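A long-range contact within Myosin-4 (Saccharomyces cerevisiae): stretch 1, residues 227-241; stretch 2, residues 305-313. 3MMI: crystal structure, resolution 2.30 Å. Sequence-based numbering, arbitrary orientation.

Stretch 1 227-241: LFNDLITKCPALNWK
Stretch 2, residues 305-313: AILLKYKPA

Two helix ends and the loops that follow them pack together, burying 647 Å² summed over both sides. Stretch 1 enters as helix, its backbone bonds running from Leu 231 N to Leu 227 O (2.8 Å) through Lys 234 N to Asp 230 O (2.9 Å); stretch 2 is helical through Ile 306 and Leu 307. Phe 228 (chi1 t) presents its ring edge, CE1 lying 4.3 Å from Ile 306 CD1. One turn on, Leu 231 (t, p) brings CD2 to 4.4 Å from Ile 306 CG1, while Ile 232 (m, m) extends CD1 to 3.9 Å from both Ala 305 CB and Ile 306 CG1. Branched side chains suit this place: their CA-to-CB bonds point sideways, yet their ends reach across. Small Ala 305 directs its CA-to-CB bond toward stretch 1. Ile 232 CA and Ile 306 CA lie 6.7 Å apart.

As the helix gives out, its late carbonyls collect an ammonium group. The CA-to-CB bond of Lys 309 (m, t, p, chi4 130°) points toward stretch 1, and NZ donates to Leu 231 O at 2.9 Å and Ile 232 O at a very short 2.3 Å. Its 137 Å² of covered surface is the largest share here.

From Ala 237 the chain is extended, with Ala 237 CB 4.0 Å from Lys 311 CB. Leu 238 (phi/psi -137/144; m, t) forms a single parallel beta bridge with Tyr 310 (-75/115), CA to CA 4.8 Å: Leu 238 N donates to Lys 309 O (3.0 Å), and Lys 311 N (-129/126) to Leu 238 O (2.8 Å). Buried Leu 238 also sets CD1 3.9 Å from Lys 309 CB.

Asn 239 (chi1 p) caps the next helix and lays its CA over the Tyr 310 ring face, 4.0 Å from the centroid. The CA-to-CB bond of Tyr 310 (t, 103°) points away overall, but its end comes nearer, OH accepting from Trp 240 N at 3.2 Å.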

ATOM      1  N   LEU A 227      10.549  -6.774   3.947  1.00 18.80           N
ATOM      2  CA  LEU A 227      11.122  -7.849   4.728  1.00 17.56           C
ATOM      3  C   LEU A 227      11.761  -8.901   3.832  1.00 16.61           C
ATOM      4  O   LEU A 227      12.864  -9.344   4.051  1.00 14.85           O
ATOM      5  CB  LEU A 227      10.105  -8.526   5.635  1.00 16.37           C
ATOM      6  CG  LEU A 227       9.739  -7.791   6.939  1.00 25.04           C
ATOM      7  CD1 LEU A 227       8.531  -8.454   7.534  1.00 18.77           C
ATOM      8  CD2 LEU A 227      10.815  -7.803   7.972  1.00 13.39           C
ATOM      9  N   PHE A 228      11.045  -9.292   2.789  1.00 17.83           N
ATOM     10  CA  PHE A 228      11.628 -10.251   1.844  1.00 17.43           C
ATOM     11  C   PHE A 228      12.940  -9.642   1.193  1.00 17.36           C
ATOM     12  O   PHE A 228      13.898 -10.377   1.109  1.00 17.60           O
ATOM     13  CB  PHE A 228      10.681 -10.581   0.713  1.00 15.86           C
ATOM     14  CG  PHE A 228      11.238 -11.535  -0.240  1.00 18.61           C
ATOM     15  CD1 PHE A 228      11.280 -12.907   0.093  1.00 15.62           C
ATOM     16  CD2 PHE A 228      11.775 -11.093  -1.457  1.00 15.44           C
ATOM     17  CE1 PHE A 228      11.839 -13.779  -0.750  1.00 19.69           C
ATOM     18  CE2 PHE A 228      12.268 -11.971  -2.362  1.00 17.70           C
ATOM     19  CZ  PHE A 228      12.315 -13.332  -2.075  1.00 18.23           C
ATOM     20  N   ASN A 229      12.907  -8.409   0.700  1.00 16.79           N
ATOM     21  CA  ASN A 229      14.066  -7.783   0.018  1.00 18.15           C
ATOM     22  C   ASN A 229      15.251  -7.730   0.998  1.00 18.12           C
ATOM     23  O   ASN A 229      16.390  -8.068   0.664  1.00 16.18           O
ATOM     24  CB  ASN A 229      13.664  -6.390  -0.486  1.00 13.89           C
ATOM     25  CG  ASN A 229      12.758  -6.459  -1.698  1.00 14.90           C
ATOM     26  OD1 ASN A 229      12.488  -7.523  -2.200  1.00 16.73           O
ATOM     27  ND2 ASN A 229      12.307  -5.284  -2.199  1.00 15.19           N
ATOM     28  N   ASP A 230      14.976  -7.355   2.253  1.00 19.35           N
ATOM     29  CA  ASP A 230      16.065  -7.324   3.256  1.00 19.50           C
ATOM     30  C   ASP A 230      16.536  -8.665   3.654  1.00 19.36           C
ATOM     31  O   ASP A 230      17.731  -8.863   4.033  1.00 18.12           O
ATOM     32  CB  ASP A 230      15.666  -6.572   4.512  1.00 18.01           C
ATOM     33  CG  ASP A 230      15.553  -5.067   4.294  1.00 23.50           C
ATOM     34  OD1 ASP A 230      15.961  -4.564   3.212  1.00 26.16           O
ATOM     35  OD2 ASP A 230      14.950  -4.389   5.198  1.00 27.05           O
ATOM     36  N   LEU A 231      15.637  -9.645   3.603  1.00 17.71           N
ATOM     37  CA  LEU A 231      16.105 -10.996   3.926  1.00 19.04           C
ATOM     38  C   LEU A 231      17.189 -11.416   2.891  1.00 22.14           C
ATOM     39  O   LEU A 231      18.266 -12.003   3.291  1.00 22.00           O
ATOM     40  CB  LEU A 231      14.953 -11.987   3.872  1.00 18.54           C
ATOM     41  CG  LEU A 231      15.401 -13.447   3.919  1.00 17.77           C
ATOM     42  CD1 LEU A 231      15.733 -13.850   5.395  1.00 23.47           C
ATOM     43  CD2 LEU A 231      14.346 -14.449   3.352  1.00 20.13           C
ATOM     44  N   ILE A 232      16.959 -11.095   1.633  1.00 20.24           N
ATOM     45  CA  ILE A 232      17.934 -11.427   0.601  1.00 27.56           C
ATOM     46  C   ILE A 232      19.199 -10.511   0.637  1.00 26.42           C
ATOM     47  O   ILE A 232      20.232 -11.012   0.476  1.00 30.21           O
ATOM     48  CB  ILE A 232      17.359 -11.243  -0.841  1.00 27.46           C
ATOM     49  CG1 ILE A 232      16.225 -12.228  -1.133  1.00 31.48           C
ATOM     50  CG2 ILE A 232      18.503 -11.407  -1.909  1.00 34.60           C
ATOM     51  CD1 ILE A 232      16.449 -13.618  -0.674  1.00 24.79           C
ATOM     52  N   THR A 233      19.072  -9.207   0.820  1.00 28.54           N
ATOM     53  CA  THR A 233      20.198  -8.257   0.551  1.00 31.09           C
ATOM     54  C   THR A 233      21.029  -8.086   1.829  1.00 33.04           C
ATOM     55  O   THR A 233      22.257  -8.007   1.791  1.00 35.39           O
ATOM     56  CB  THR A 233      19.758  -6.887   0.067  1.00 27.32           C
ATOM     57  OG1 THR A 233      18.705  -6.383   0.939  1.00 38.38           O
ATOM     58  CG2 THR A 233      19.196  -7.072  -1.212  1.00 29.89           C
ATOM     59  N   LYS A 234      20.368  -8.103   2.965  1.00 32.97           N
ATOM     60  CA  LYS A 234      20.960  -7.688   4.233  1.00 31.53           C
ATOM     61  C   LYS A 234      21.307  -8.802   5.230  1.00 35.48           C
ATOM     62  O   LYS A 234      22.023  -8.569   6.216  1.00 39.94           O
ATOM     63  CB  LYS A 234      20.059  -6.704   4.929  1.00 30.51           C
ATOM     64  CG  LYS A 234      20.202  -5.296   4.485  1.00 30.54           C
ATOM     65  CD  LYS A 234      18.877  -4.645   4.433  1.00 42.45           C
ATOM     66  CE  LYS A 234      18.956  -3.156   4.711  1.00 45.92           C
ATOM     67  NZ  LYS A 234      18.778  -3.052   6.163  1.00 51.35           N
ATOM     68  N   CYS A 235      20.903 -10.043   4.975  1.00 34.18           N
ATOM     69  CA  CYS A 235      21.079 -11.068   5.980  1.00 33.34           C
ATOM     70  C   CYS A 235      22.082 -12.057   5.474  1.00 39.63           C
ATOM     71  O   CYS A 235      21.822 -12.901   4.561  1.00 38.25           O
ATOM     72  CB  CYS A 235      19.777 -11.803   6.379  1.00 32.97           C
ATOM     73  SG  CYS A 235      18.480 -10.718   7.018  1.00 23.02           S
ATOM     74  N   PRO A 236      23.242 -12.042   6.130  1.00 41.51           N
ATOM     75  CA  PRO A 236      24.432 -12.650   5.606  1.00 42.23           C
ATOM     76  C   PRO A 236      24.204 -14.191   5.437  1.00 46.50           C
ATOM     77  O   PRO A 236      24.282 -14.717   4.279  1.00 50.51           O
ATOM     78  CB  PRO A 236      25.495 -12.296   6.671  1.00 43.00           C
ATOM     79  CG  PRO A 236      24.724 -12.164   7.977  1.00 43.54           C
ATOM     80  CD  PRO A 236      23.358 -11.651   7.555  1.00 42.64           C
ATOM     81  N   ALA A 237      23.916 -14.915   6.519  1.00 42.58           N
ATOM     82  CA  ALA A 237      23.811 -16.367   6.435  1.00 40.70           C
ATOM     83  C   ALA A 237      22.482 -16.828   7.017  1.00 39.50           C
ATOM     84  O   ALA A 237      21.878 -16.156   7.878  1.00 44.46           O
ATOM     85  CB  ALA A 237      24.934 -17.052   7.172  1.00 42.86           C
ATOM     86  N   LEU A 238      21.978 -17.944   6.539  1.00 33.73           N
ATOM     87  CA  LEU A 238      20.652 -18.307   6.871  1.00 28.60           C
ATOM     88  C   LEU A 238      20.675 -19.776   7.168  1.00 28.89           C
ATOM     89  O   LEU A 238      21.424 -20.542   6.560  1.00 27.28           O
ATOM     90  CB  LEU A 238      19.671 -17.997   5.737  1.00 28.67           C
ATOM     91  CG  LEU A 238      19.494 -16.564   5.260  1.00 25.88           C
ATOM     92  CD1 LEU A 238      18.518 -16.543   4.150  1.00 21.85           C
ATOM     93  CD2 LEU A 238      19.128 -15.599   6.348  1.00 22.25           C
ATOM     94  N   ASN A 239      19.863 -20.159   8.135  1.00 26.89           N
ATOM     95  CA  ASN A 239      19.646 -21.566   8.428  1.00 28.54           C
ATOM     96  C   ASN A 239      18.268 -21.819   9.042  1.00 25.89           C
ATOM     97  O   ASN A 239      17.534 -20.902   9.282  1.00 25.90           O
ATOM     98  CB  ASN A 239      20.693 -22.083   9.417  1.00 28.33           C
ATOM     99  CG  ASN A 239      20.654 -21.303  10.704  1.00 36.36           C
ATOM    100  OD1 ASN A 239      19.590 -21.132  11.290  1.00 36.10           O
ATOM    101  ND2 ASN A 239      21.783 -20.715  11.084  1.00 43.48           N
ATOM    102  N   TRP A 240      17.971 -23.076   9.342  1.00 24.65           N
ATOM    103  CA  TRP A 240      16.610 -23.500   9.804  1.00 26.98           C
ATOM    104  C   TRP A 240      16.167 -22.808  11.144  1.00 26.62           C
ATOM    105  O   TRP A 240      15.006 -22.412  11.309  1.00 25.19           O
ATOM    106  CB  TRP A 240      16.463 -25.047   9.899  1.00 25.90           C
ATOM    107  CG  TRP A 240      17.227 -25.613  11.052  1.00 30.47           C
ATOM    108  CD1 TRP A 240      18.562 -26.060  11.029  1.00 33.45           C
ATOM    109  CD2 TRP A 240      16.796 -25.741  12.439  1.00 29.74           C
ATOM    110  NE1 TRP A 240      18.969 -26.429  12.311  1.00 28.01           N
ATOM    111  CE2 TRP A 240      17.911 -26.276  13.183  1.00 29.22           C
ATOM    112  CE3 TRP A 240      15.601 -25.432  13.126  1.00 29.89           C
ATOM    113  CZ2 TRP A 240      17.852 -26.508  14.588  1.00 27.08           C
ATOM    114  CZ3 TRP A 240      15.527 -25.666  14.517  1.00 32.51           C
ATOM    115  CH2 TRP A 240      16.667 -26.206  15.238  1.00 28.42           C
ATOM    116  N   LYS A 241      17.168 -22.550  11.994  1.00 24.65           N
ATOM    117  CA  LYS A 241      17.038 -21.834  13.193  1.00 24.11           C
ATOM    118  C   LYS A 241      16.758 -20.384  13.008  1.00 22.99           C
ATOM    119  O   LYS A 241      15.843 -19.859  13.655  1.00 23.09           O
ATOM    120  CB  LYS A 241      18.299 -22.032  14.073  1.00 26.81           C
ATOM    121  CG  LYS A 241      18.129 -21.566  15.484  1.00 26.20           C
ATOM    122  CD  LYS A 241      16.885 -22.272  16.045  1.00 34.86           C
ATOM    123  CE  LYS A 241      16.445 -21.565  17.315  1.00 45.54           C
ATOM    124  NZ  LYS A 241      16.920 -22.448  18.320  1.00 55.38           N
ATOM    125  N   ALA A 305      17.930 -17.696  -4.592  1.00 13.49           N
ATOM    126  CA  ALA A 305      18.630 -16.670  -3.746  1.00 16.86           C
ATOM    127  C   ALA A 305      18.647 -17.086  -2.288  1.00 19.09           C
ATOM    128  O   ALA A 305      19.594 -16.856  -1.489  1.00 21.17           O
ATOM    129  CB  ALA A 305      17.953 -15.341  -3.890  1.00 13.73           C
ATOM    130  N   ILE A 306      17.545 -17.687  -1.871  1.00 20.13           N
ATOM    131  CA  ILE A 306      17.409 -18.021  -0.442  1.00 17.64           C
ATOM    132  C   ILE A 306      18.318 -19.208  -0.076  1.00 19.27           C
ATOM    133  O   ILE A 306      19.048 -19.180   0.901  1.00 16.63           O
ATOM    134  CB  ILE A 306      15.969 -18.394  -0.038  1.00 21.89           C
ATOM    135  CG1 ILE A 306      15.010 -17.168   0.009  1.00 17.38           C
ATOM    136  CG2 ILE A 306      15.943 -19.212   1.276  1.00 16.15           C
ATOM    137  CD1 ILE A 306      13.636 -17.611  -0.335  1.00 16.26           C
ATOM    138  N   LEU A 307      18.325 -20.223  -0.913  1.00 16.46           N
ATOM    139  CA  LEU A 307      19.168 -21.369  -0.682  1.00 20.11           C
ATOM    140  C   LEU A 307      20.715 -21.156  -0.885  1.00 26.55           C
ATOM    141  O   LEU A 307      21.495 -21.913  -0.307  1.00 26.30           O
ATOM    142  CB  LEU A 307      18.762 -22.513  -1.642  1.00 21.27           C
ATOM    143  CG  LEU A 307      17.273 -23.004  -1.564  1.00 23.82           C
ATOM    144  CD1 LEU A 307      16.868 -24.114  -2.482  1.00 21.82           C
ATOM    145  CD2 LEU A 307      17.029 -23.467  -0.170  1.00 20.43           C
ATOM    146  N   LEU A 308      21.158 -20.240  -1.760  1.00 24.62           N
ATOM    147  CA  LEU A 308      22.587 -19.965  -1.882  1.00 24.54           C
ATOM    148  C   LEU A 308      23.110 -19.345  -0.607  1.00 24.70           C
ATOM    149  O   LEU A 308      24.289 -19.358  -0.397  1.00 25.75           O
ATOM    150  CB  LEU A 308      22.833 -18.988  -3.103  1.00 20.59           C
ATOM    151  CG  LEU A 308      22.597 -19.719  -4.420  1.00 19.47           C
ATOM    152  CD1 LEU A 308      22.420 -18.765  -5.568  1.00 22.23           C
ATOM    153  CD2 LEU A 308      23.670 -20.761  -4.671  1.00 16.66           C
ATOM    154  N   LYS A 309      22.231 -18.691   0.181  1.00 28.37           N
ATOM    155  CA  LYS A 309      22.584 -18.023   1.465  1.00 27.65           C
ATOM    156  C   LYS A 309      22.611 -19.060   2.644  1.00 29.88           C
ATOM    157  O   LYS A 309      22.866 -18.731   3.811  1.00 28.98           O
ATOM    158  CB  LYS A 309      21.589 -16.915   1.795  1.00 26.62           C
ATOM    159  CG  LYS A 309      21.597 -15.833   0.753  1.00 35.86           C
ATOM    160  CD  LYS A 309      20.518 -14.832   1.130  1.00 43.18           C
ATOM    161  CE  LYS A 309      21.004 -14.086   2.281  1.00 48.48           C
ATOM    162  NZ  LYS A 309      20.881 -12.556   2.108  1.00 46.35           N
ATOM    163  N   TYR A 310      22.300 -20.307   2.350  1.00 29.72           N
ATOM    164  CA  TYR A 310      22.193 -21.265   3.415  1.00 32.84           C
ATOM    165  C   TYR A 310      23.515 -21.750   4.024  1.00 34.97           C
ATOM    166  O   TYR A 310      24.289 -22.416   3.393  1.00 36.01           O
ATOM    167  CB  TYR A 310      21.418 -22.505   2.997  1.00 34.22           C
ATOM    168  CG  TYR A 310      20.886 -23.258   4.188  1.00 36.57           C
ATOM    169  CD1 TYR A 310      19.538 -23.176   4.556  1.00 36.03           C
ATOM    170  CD2 TYR A 310      21.748 -24.031   4.985  1.00 43.69           C
ATOM    171  CE1 TYR A 310      19.063 -23.823   5.688  1.00 35.79           C
ATOM    172  CE2 TYR A 310      21.287 -24.697   6.101  1.00 40.31           C
ATOM    173  CZ  TYR A 310      19.926 -24.586   6.450  1.00 42.63           C
ATOM    174  OH  TYR A 310      19.437 -25.254   7.593  1.00 44.72           O
ATOM    175  N   LYS A 311      23.739 -21.428   5.284  1.00 37.72           N
ATOM    176  CA  LYS A 311      24.898 -21.923   5.966  1.00 41.30           C
ATOM    177  C   LYS A 311      24.585 -22.574   7.307  1.00 41.66           C
ATOM    178  O   LYS A 311      23.922 -22.000   8.135  1.00 40.78           O
ATOM    179  CB  LYS A 311      25.903 -20.784   6.127  1.00 44.19           C
ATOM    180  N   PRO A 312      25.029 -23.817   7.492  1.00 45.43           N
ATOM    181  CA  PRO A 312      24.764 -24.569   8.743  1.00 48.39           C
ATOM    182  C   PRO A 312      25.400 -23.866   9.915  1.00 50.93           C
ATOM    183  O   PRO A 312      26.170 -22.862   9.705  1.00 54.81           O
ATOM    184  CB  PRO A 312      25.464 -25.894   8.495  1.00 50.74           C
ATOM    185  CG  PRO A 312      25.426 -26.048   6.999  1.00 46.30           C
ATOM    186  CD  PRO A 312      25.714 -24.659   6.495  1.00 44.32           C
ATOM    187  N   ALA A 313      25.060 -24.306  11.145  1.00 53.63           N
ATOM    188  CA  ALA A 313      25.540 -23.534  12.365  1.00 57.03           C
ATOM    189  C   ALA A 313      26.964 -23.887  12.994  1.00 56.86           C
ATOM    190  O   ALA A 313      27.642 -24.880  12.562  1.00 58.08           O
ATOM    191  CB  ALA A 313      24.413 -23.438  13.457  1.00 54.78           C
TER